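Local structure of L-lysine 6-oxidase (3WEU) at residues Gly203-Leu208 with Gly214-Asp219; Gly592-Glu597 with Arg633-Asn638. The protein oxidises the epsilon-amino group of L-lysine through a cysteine tryptophylquinone cofactor, releasing ammonium and hydrogen peroxide, the latter responsible for its antibacterial activity. All coordinates share one frame; numbering follows the deposited sequence. Where two conformers were deposited one is given.

Interaction 1: Gly203-Leu208 with Gly214-Asp219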
ATOM      1  N   GLY A 203     -15.673   9.777   4.944  1.00 19.45           N
ATOM      2  CA  GLY A 203     -14.608  10.183   4.013  1.00 21.39           C
ATOM      3  C   GLY A 203     -13.434  10.818   4.730  1.00 19.15           C
ATOM      4  O   GLY A 203     -13.510  11.230   5.919  1.00 18.75           O
ATOM      5  N   GLY A 204     -12.340  10.920   3.985  1.00 23.50           N
ATOM      6  CA  GLY A 204     -11.145  11.547   4.531  1.00 24.24           C
ATOM      7  C   GLY A 204     -10.017  11.663   3.492  1.00 24.78           C
ATOM      8  O   GLY A 204     -10.175  11.317   2.281  1.00 26.09           O
ATOM      9  N   ASN A 205      -8.878  12.154   3.969  1.00 27.34           N
ATOM     10  CA  ASN A 205      -7.796  12.539   3.042  1.00 28.10           C
ATOM     11  C   ASN A 205      -6.571  11.690   3.119  1.00 33.27           C
ATOM     12  O   ASN A 205      -5.610  11.993   2.455  1.00 31.15           O
ATOM     13  CB  ASN A 205      -7.473  14.015   3.232  1.00 28.94           C
ATOM     14  CG  ASN A 205      -8.626  14.910   2.834  1.00 27.01           C
ATOM     15  OD1 ASN A 205      -9.304  14.679   1.809  1.00 30.71           O
ATOM     16  ND2 ASN A 205      -8.879  15.928   3.641  1.00 27.39           N
ATOM     17  N   THR A 206      -6.623  10.578   3.854  1.00 27.89           N
ATOM     18  CA  THR A 206      -5.568   9.576   3.870  1.00 27.53           C
ATOM     19  C   THR A 206      -6.130   8.226   3.481  1.00 29.95           C
ATOM     20  O   THR A 206      -7.341   7.977   3.574  1.00 27.75           O
ATOM     21  CB  THR A 206      -4.883   9.457   5.264  1.00 28.20           C
ATOM     22  OG1 THR A 206      -5.819   9.031   6.272  1.00 28.02           O
ATOM     23  CG2 THR A 206      -4.346  10.800   5.652  1.00 29.40           C
ATOM     24  N   ASP A 207      -5.253   7.351   3.033  1.00 30.01           N
ATOM     25  CA  ASP A 207      -5.597   6.031   2.575  1.00 38.01           C
ATOM     26  C   ASP A 207      -5.852   5.292   3.871  1.00 43.18           C
ATOM     27  O   ASP A 207      -5.054   5.389   4.809  1.00 45.56           O
ATOM     28  CB  ASP A 207      -4.401   5.432   1.767  1.00 44.57           C
ATOM     29  CG  ASP A 207      -4.779   4.167   0.949  1.00 53.55           C
ATOM     30  OD1 ASP A 207      -3.934   3.722   0.122  1.00 53.33           O
ATOM     31  OD2 ASP A 207      -5.908   3.615   1.105  1.00 53.96           O
ATOM     32  N   LEU A 208      -6.992   4.614   3.987  1.00 41.34           N
ATOM     33  CA  LEU A 208      -7.164   3.678   5.133  1.00 44.47           C
ATOM     34  C   LEU A 208      -6.260   2.421   4.940  1.00 57.17           C
ATOM     35  O   LEU A 208      -5.967   1.720   5.925  1.00 61.54           O
ATOM     36  CB  LEU A 208      -8.638   3.262   5.293  1.00 36.86           C
ATOM     37  CG  LEU A 208      -9.627   4.372   5.557  1.00 33.80           C
ATOM     38  CD1 LEU A 208     -11.070   3.868   5.585  1.00 39.60           C
ATOM     39  CD2 LEU A 208      -9.279   5.053   6.879  1.00 33.92           C
ATOM     40  N   GLY A 214      -5.406   6.933   8.101  1.00 34.78           N
ATOM     41  CA  GLY A 214      -6.562   7.106   8.981  1.00 31.98           C
ATOM     42  C   GLY A 214      -6.740   8.476   9.572  1.00 29.20           C
ATOM     43  O   GLY A 214      -7.832   8.809  10.079  1.00 26.62           O
ATOM     44  N   ASP A 215      -5.681   9.305   9.523  1.00 25.22           N
ATOM     45  CA  ASP A 215      -5.820  10.720   9.877  1.00 23.72           C
ATOM     46  C   ASP A 215      -6.736  11.427   8.916  1.00 22.27           C
ATOM     47  O   ASP A 215      -6.871  11.029   7.759  1.00 25.07           O
ATOM     48  CB  ASP A 215      -4.452  11.431   9.848  1.00 27.21           C
ATOM     49  CG  ASP A 215      -3.593  11.097  11.039  1.00 32.24           C
ATOM     50  OD1 ASP A 215      -4.081  10.658  12.112  1.00 33.39           O
ATOM     51  OD2 ASP A 215      -2.381  11.274  10.907  1.00 35.88           O
ATOM     52  N   ASP A 216      -7.395  12.455   9.424  1.00 22.40           N
ATOM     53  CA  ASP A 216      -8.151  13.413   8.620  1.00 24.88           C
ATOM     54  C   ASP A 216      -9.328  12.680   7.938  1.00 25.11           C
ATOM     55  O   ASP A 216      -9.649  12.868   6.734  1.00 25.69           O
ATOM     56  CB  ASP A 216      -7.190  14.143   7.616  1.00 26.22           C
ATOM     57  CG  ASP A 216      -7.776  15.423   7.028  1.00 28.19           C
ATOM     58  OD1 ASP A 216      -8.716  16.032   7.590  1.00 29.64           O
ATOM     59  OD2 ASP A 216      -7.229  15.891   6.004  1.00 30.37           O
ATOM     60  N   TRP A 217      -9.965  11.838   8.757  1.00 24.61           N
ATOM     61  CA  TRP A 217     -11.186  11.129   8.409  1.00 21.37           C
ATOM     62  C   TRP A 217     -12.333  11.581   9.273  1.00 20.63           C
ATOM     63  O   TRP A 217     -12.185  11.992  10.477  1.00 20.87           O
ATOM     64  CB  TRP A 217     -11.007   9.580   8.606  1.00 20.19           C
ATOM     65  CG  TRP A 217     -10.583   8.962   7.346  1.00 22.41           C
ATOM     66  CD1 TRP A 217      -9.334   8.999   6.827  1.00 23.14           C
ATOM     67  CD2 TRP A 217     -11.392   8.306   6.369  1.00 23.69           C
ATOM     68  NE1 TRP A 217      -9.311   8.405   5.602  1.00 24.67           N
ATOM     69  CE2 TRP A 217     -10.562   7.980   5.291  1.00 23.47           C
ATOM     70  CE3 TRP A 217     -12.739   7.977   6.287  1.00 22.90           C
ATOM     71  CZ2 TRP A 217     -11.033   7.313   4.169  1.00 23.16           C
ATOM     72  CZ3 TRP A 217     -13.181   7.334   5.178  1.00 20.20           C
ATOM     73  CH2 TRP A 217     -12.348   6.993   4.154  1.00 20.83           C
ATOM     74  N   TYR A 218     -13.531  11.409   8.705  1.00 20.71           N
ATOM     75  CA  TYR A 218     -14.761  11.916   9.320  1.00 18.53           C
ATOM     76  C   TYR A 218     -15.936  11.008   9.035  1.00 18.44           C
ATOM     77  O   TYR A 218     -15.970  10.395   7.987  1.00 20.99           O
ATOM     78  CB  TYR A 218     -15.095  13.346   8.749  1.00 21.48           C
ATOM     79  CG  TYR A 218     -13.951  14.273   8.942  1.00 20.39           C
ATOM     80  CD1 TYR A 218     -13.820  15.021  10.103  1.00 23.22           C
ATOM     81  CD2 TYR A 218     -12.936  14.317   7.996  1.00 23.82           C
ATOM     82  CE1 TYR A 218     -12.694  15.808  10.298  1.00 24.25           C
ATOM     83  CE2 TYR A 218     -11.809  15.061   8.211  1.00 24.78           C
ATOM     84  CZ  TYR A 218     -11.696  15.790   9.350  1.00 25.23           C
ATOM     85  OH  TYR A 218     -10.532  16.505   9.459  1.00 27.73           O
ATOM     86  N   ASP A 219     -16.894  11.003   9.939  1.00 18.87           N
ATOM     87  CA  ASP A 219     -18.202  10.442   9.663  1.00 19.81           C
ATOM     88  C   ASP A 219     -19.275  11.404  10.127  1.00 20.37           C
ATOM     89  O   ASP A 219     -18.932  12.468  10.631  1.00 19.51           O
ATOM     90  CB  ASP A 219     -18.298   9.015  10.240  1.00 18.31           C
ATOM     91  CG  ASP A 219     -18.439   8.941  11.769  1.00 16.78           C
ATOM     92  OD1 ASP A 219     -18.857   9.890  12.426  1.00 18.70           O
ATOM     93  OD2 ASP A 219     -18.166   7.857  12.318  1.00 18.10           O
TER

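Interaction 2: Gly592-Glu597 with Arg633-Asn638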
ATOM      1  N   GLY A 592     -32.126 -16.077   3.631  1.00 15.13           N
ATOM      2  CA  GLY A 592     -33.565 -15.797   3.607  1.00 16.60           C
ATOM      3  C   GLY A 592     -34.321 -15.754   2.253  1.00 18.56           C
ATOM      4  O   GLY A 592     -35.529 -15.531   2.238  1.00 16.08           O
ATOM      5  N   GLU A 593     -33.620 -15.821   1.112  1.00 16.29           N
ATOM      6  CA  GLU A 593     -34.310 -15.662  -0.197  1.00 18.18           C
ATOM      7  C   GLU A 593     -35.056 -16.978  -0.476  1.00 16.24           C
ATOM      8  O   GLU A 593     -34.443 -18.006  -0.593  1.00 15.80           O
ATOM      9  CB  GLU A 593     -33.276 -15.367  -1.285  1.00 18.08           C
ATOM     10  CG  GLU A 593     -32.479 -14.070  -0.999  1.00 19.01           C
ATOM     11  CD  GLU A 593     -33.270 -12.796  -1.068  1.00 22.68           C
ATOM     12  OE1 GLU A 593     -34.418 -12.827  -1.622  1.00 20.79           O
ATOM     13  OE2 GLU A 593     -32.773 -11.767  -0.546  1.00 24.43           O
ATOM     14  N   LEU A 594     -36.373 -16.897  -0.600  1.00 15.86           N
ATOM     15  CA  LEU A 594     -37.244 -18.017  -0.794  1.00 15.79           C
ATOM     16  C   LEU A 594     -37.762 -18.083  -2.229  1.00 17.92           C
ATOM     17  O   LEU A 594     -38.459 -18.984  -2.557  1.00 16.53           O
ATOM     18  CB  LEU A 594     -38.440 -17.853   0.127  1.00 17.65           C
ATOM     19  CG  LEU A 594     -38.125 -17.880   1.625  1.00 16.64           C
ATOM     20  CD1 LEU A 594     -39.429 -17.711   2.417  1.00 19.29           C
ATOM     21  CD2 LEU A 594     -37.513 -19.192   1.955  1.00 19.09           C
ATOM     22  N   ASP A 595     -37.350 -17.149  -3.079  1.00 17.25           N
ATOM     23  CA  ASP A 595     -37.760 -17.195  -4.510  1.00 18.75           C
ATOM     24  C   ASP A 595     -36.528 -17.325  -5.406  1.00 18.44           C
ATOM     25  O   ASP A 595     -35.410 -17.047  -5.010  1.00 14.41           O
ATOM     26  CB  ASP A 595     -38.620 -15.991  -4.846  1.00 22.28           C
ATOM     27  CG  ASP A 595     -40.062 -16.152  -4.275  1.00 32.55           C
ATOM     28  OD1 ASP A 595     -40.732 -17.158  -4.634  1.00 41.20           O
ATOM     29  OD2 ASP A 595     -40.526 -15.345  -3.440  1.00 41.17           O
ATOM     30  N   THR A 596     -36.743 -17.859  -6.585  1.00 16.93           N
ATOM     31  CA  THR A 596     -35.647 -18.211  -7.448  1.00 17.40           C
ATOM     32  C   THR A 596     -34.737 -17.056  -7.738  1.00 16.95           C
ATOM     33  O   THR A 596     -33.510 -17.182  -7.667  1.00 16.98           O
ATOM     34  CB  THR A 596     -36.198 -18.726  -8.746  1.00 19.25           C
ATOM     35  OG1 THR A 596     -36.864 -19.937  -8.488  1.00 20.10           O
ATOM     36  CG2 THR A 596     -35.102 -19.025  -9.673  1.00 20.00           C
ATOM     37  N   GLU A 597     -35.297 -15.904  -8.055  1.00 17.36           N
ATOM     38  CA  GLU A 597     -34.457 -14.798  -8.455  1.00 18.55           C
ATOM     39  C   GLU A 597     -33.453 -14.432  -7.333  1.00 18.70           C
ATOM     40  O   GLU A 597     -32.253 -14.249  -7.592  1.00 15.98           O
ATOM     41  CB  GLU A 597     -35.310 -13.599  -8.780  1.00 22.61           C
ATOM     42  CG  GLU A 597     -34.534 -12.416  -9.231  1.00 30.28           C
ATOM     43  CD  GLU A 597     -35.460 -11.266  -9.623  1.00 38.72           C
ATOM     44  OE1 GLU A 597     -36.720 -11.422  -9.573  1.00 44.01           O
ATOM     45  OE2 GLU A 597     -34.894 -10.218  -9.930  1.00 40.39           O
ATOM     46  N   ARG A 633     -34.321 -10.374  10.491  1.00 15.49           N
ATOM     47  CA  ARG A 633     -35.647 -10.165  10.976  1.00 15.12           C
ATOM     48  C   ARG A 633     -36.521 -11.422  11.030  1.00 13.68           C
ATOM     49  O   ARG A 633     -36.255 -12.414  10.315  1.00 12.26           O
ATOM     50  CB  ARG A 633     -36.255  -9.071  10.148  1.00 18.85           C
ATOM     51  CG  ARG A 633     -37.480  -9.339   9.383  1.00 21.68           C
ATOM     52  CD  ARG A 633     -37.941  -8.119   8.620  1.00 20.78           C
ATOM     53  NE  ARG A 633     -39.083  -7.537   9.206  1.00 20.45           N
ATOM     54  CZ  ARG A 633     -39.700  -6.472   8.693  1.00 20.31           C
ATOM     55  NH1 ARG A 633     -39.230  -5.861   7.604  1.00 19.59           N
ATOM     56  NH2 ARG A 633     -40.793  -6.028   9.231  1.00 20.21           N
ATOM     57  N   ASP A 634     -37.505 -11.383  11.936  1.00 12.06           N
ATOM     58  CA  ASP A 634     -38.340 -12.495  12.184  1.00 12.42           C
ATOM     59  C   ASP A 634     -39.389 -12.612  11.055  1.00 12.82           C
ATOM     60  O   ASP A 634     -40.280 -11.750  10.926  1.00 14.79           O
ATOM     61  CB  ASP A 634     -38.994 -12.406  13.555  1.00 13.68           C
ATOM     62  CG  ASP A 634     -39.840 -13.598  13.900  1.00 14.14           C
ATOM     63  OD1 ASP A 634     -39.878 -14.590  13.169  1.00 13.60           O
ATOM     64  OD2 ASP A 634     -40.556 -13.500  14.952  1.00 15.01           O
ATOM     65  N   ARG A 635     -39.236 -13.647  10.253  0.50 13.88           N
ATOM     66  CA  ARG A 635     -40.129 -13.957   9.134  0.50 15.11           C
ATOM     67  C   ARG A 635     -41.477 -14.556   9.593  0.50 15.19           C
ATOM     68  O   ARG A 635     -42.419 -14.701   8.791  0.50 14.80           O
ATOM     69  CB  ARG A 635     -39.416 -14.950   8.241  0.50 17.44           C
ATOM     70  CG  ARG A 635     -38.239 -14.366   7.492  0.50 20.01           C
ATOM     71  CD  ARG A 635     -38.730 -13.602   6.263  0.50 22.64           C
ATOM     72  NE  ARG A 635     -37.729 -13.664   5.233  0.50 28.70           N
ATOM     73  CZ  ARG A 635     -37.848 -14.201   4.035  0.50 31.35           C
ATOM     74  NH1 ARG A 635     -38.976 -14.722   3.587  0.50 33.94           N
ATOM     75  NH2 ARG A 635     -36.804 -14.174   3.249  0.50 35.04           N
ATOM     76  N   ASN A 636     -41.555 -14.872  10.889  1.00 12.69           N
ATOM     77  CA  ASN A 636     -42.747 -15.414  11.528  1.00 13.17           C
ATOM     78  C   ASN A 636     -43.280 -14.552  12.659  1.00 13.84           C
ATOM     79  O   ASN A 636     -43.915 -15.071  13.588  1.00 13.65           O
ATOM     80  CB  ASN A 636     -42.522 -16.781  12.097  1.00 12.21           C
ATOM     81  CG  ASN A 636     -43.800 -17.581  12.198  1.00 13.63           C
ATOM     82  OD1 ASN A 636     -44.764 -17.356  11.420  1.00 13.91           O
ATOM     83  ND2 ASN A 636     -43.816 -18.570  13.115  1.00 11.46           N
ATOM     84  N   GLN A 637     -43.061 -13.255  12.509  1.00 15.87           N
ATOM     85  CA  GLN A 637     -43.358 -12.238  13.520  1.00 19.25           C
ATOM     86  C   GLN A 637     -44.830 -12.241  13.983  1.00 18.50           C
ATOM     87  O   GLN A 637     -45.117 -11.963  15.161  1.00 18.15           O
ATOM     88  CB  GLN A 637     -43.042 -10.848  12.915  1.00 21.66           C
ATOM     89  CG  GLN A 637     -43.185  -9.736  13.940  1.00 30.27           C
ATOM     90  CD  GLN A 637     -44.628  -9.217  14.148  1.00 32.11           C
ATOM     91  OE1 GLN A 637     -44.927  -8.652  15.195  1.00 39.79           O
ATOM     92  NE2 GLN A 637     -45.504  -9.416  13.193  1.00 25.57           N
ATOM     93  N   ASN A 638     -45.741 -12.609  13.076  1.00 18.61           N
ATOM     94  CA  ASN A 638     -47.170 -12.727  13.449  1.00 21.92           C
ATOM     95  C   ASN A 638     -47.550 -13.827  14.374  1.00 24.15           C
ATOM     96  O   ASN A 638     -48.718 -13.931  14.715  1.00 22.85           O
ATOM     97  CB  ASN A 638     -47.959 -13.012  12.230  1.00 24.56           C
ATOM     98  CG  ASN A 638     -47.909 -11.903  11.334  1.00 31.06           C
ATOM     99  OD1 ASN A 638     -47.520 -10.819  11.781  1.00 43.57           O
ATOM    100  ND2 ASN A 638     -48.242 -12.105  10.052  1.00 43.13           N
TER
HETATM  101  O   HOH W   1     -37.921 -14.438   0.472  1.00 23.69           O

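Interaction 1: Gly203-Leu208 with Gly214-Asp219
Trp-217 lies across the main chain of Gly-203 and Gly-204, and its side chain, followed outward, passes most of the contact. CB comes no nearer than 4.0 Å to Gly-203 O. Beyond it the five-membered ring has Gly-204 CA 3.6 Å from its centroid and only 5° off the ring normal, a CH-pi contact made directly by the backbone. On the six-membered ring, CE3 approaches Gly-203 C to 3.3 Å and CZ3 rests on Gly-203 CA. Leu-208 covers the opposite face, CD2 making a second CH-pi contact with the five-membered ring, CG and CD1 packing on CZ2 and CH2. In the ring plane NE1 donates to Thr-206 O at 2.9 Å with an N-H...O angle of 164°, which fixes the rotation of the indole.

Thr-206 OG1 is gripped twice: it donates to Asp-215 O at 2.7 Å, on a lone pair in the carbonyl plane, and accepts from Gly-214 N. The Asp-216 carboxylate is shared. Asn-205 ND2 reaches OD2 at 2.9 Å from above the carboxylate plane, while Tyr-218 OH donates to OD1. CG of Asp-216 stands anti to the backbone N (chi1 -163°), which carries the carboxylate across to Asn-205. Helix 619-625 adds Val-623 against Trp-217 and Leu-208.

Two bonds, Gly-203 N to Tyr-218 O at 3.1 Å and Tyr-218 N to Gly-203 O at 2.8 Å, identify an antiparallel beta hairpin, its long connection tied back by side chains, formed by the middle strand 202-204 and the outer strand 217-219 of a three-stranded sheet.

Interaction 2: Gly592-Glu597 with Arg633-Asn638
Arg-635 extends its guanidinium from the second position of a type I beta turn, Asp-634 to Gln-637, toward the loop that precedes helix 596-602. Arg-635 was modelled in two conformers, and in the one described NH2 sits closer to Gly-592 O than a hydrogen bond allows, which makes the position of the whole guanidinium doubtful. With that caution, the first shell has Leu-594 and Arg-635 coming from opposite directions, the methyl CD1 of Leu-594 oblique to the guanidinium plane near NH1, and Gly-592 O at the edge of the same group.

One water lies between the segments. It accepts from Leu-594 N at 3.1 Å; its second bond, from Arg-635 NH2, belongs to the modelled conformer and shares its doubt. The small surface buried between the segments, 116 Å², agrees with a light contact. The arginine chain bends at chi2 (-80°) before running out toward the loop, and NE has a weak hydrogen bond to Thr-646 OG1 of the paired strand.

Further out, the backbone of Arg-635 bonds to Phe-644 and that of Arg-633 to Thr-646, so the turn continues the antiparallel pairing of strands 631-634 and 645-648. On the other segment, Glu-593 turns its CB away from Arg-635; its OE2 bonds to His-652 NE2 and its backbone O takes a bond from Gln-599 NE2 in helix 596-602. An Asx turn overlaps the start of the beta turn: Asp-634 OD1, which also takes a bond from Phe-644 N, accepts from Asn-636 N at 2.8 Å with an N-H...O angle of 152°, the donor lying 55° out of the carboxylate plane.

How the interactions relate
From the N terminus, the chain first reaches interaction 1, where it leaves strand 202-204 and returns as strand 217-219; five residues separate the two segments, within a twelve-residue connection. It then runs on for several hundred residues before interaction 2, which closes a longer loop of 35 residues and brings the loop before helix 596-602 up to the turn after strand 631-634. The two contacts follow in series, neither nesting nor crossing. The centres of interactions 1 and 2 are 38 Å apart and the nearest atoms of interactions 1 and 2 about 24 Å apart, without touching. A connection is nevertheless present: helix 619-625, within the loop closed by interaction 2, packs against the hairpin of interaction 1.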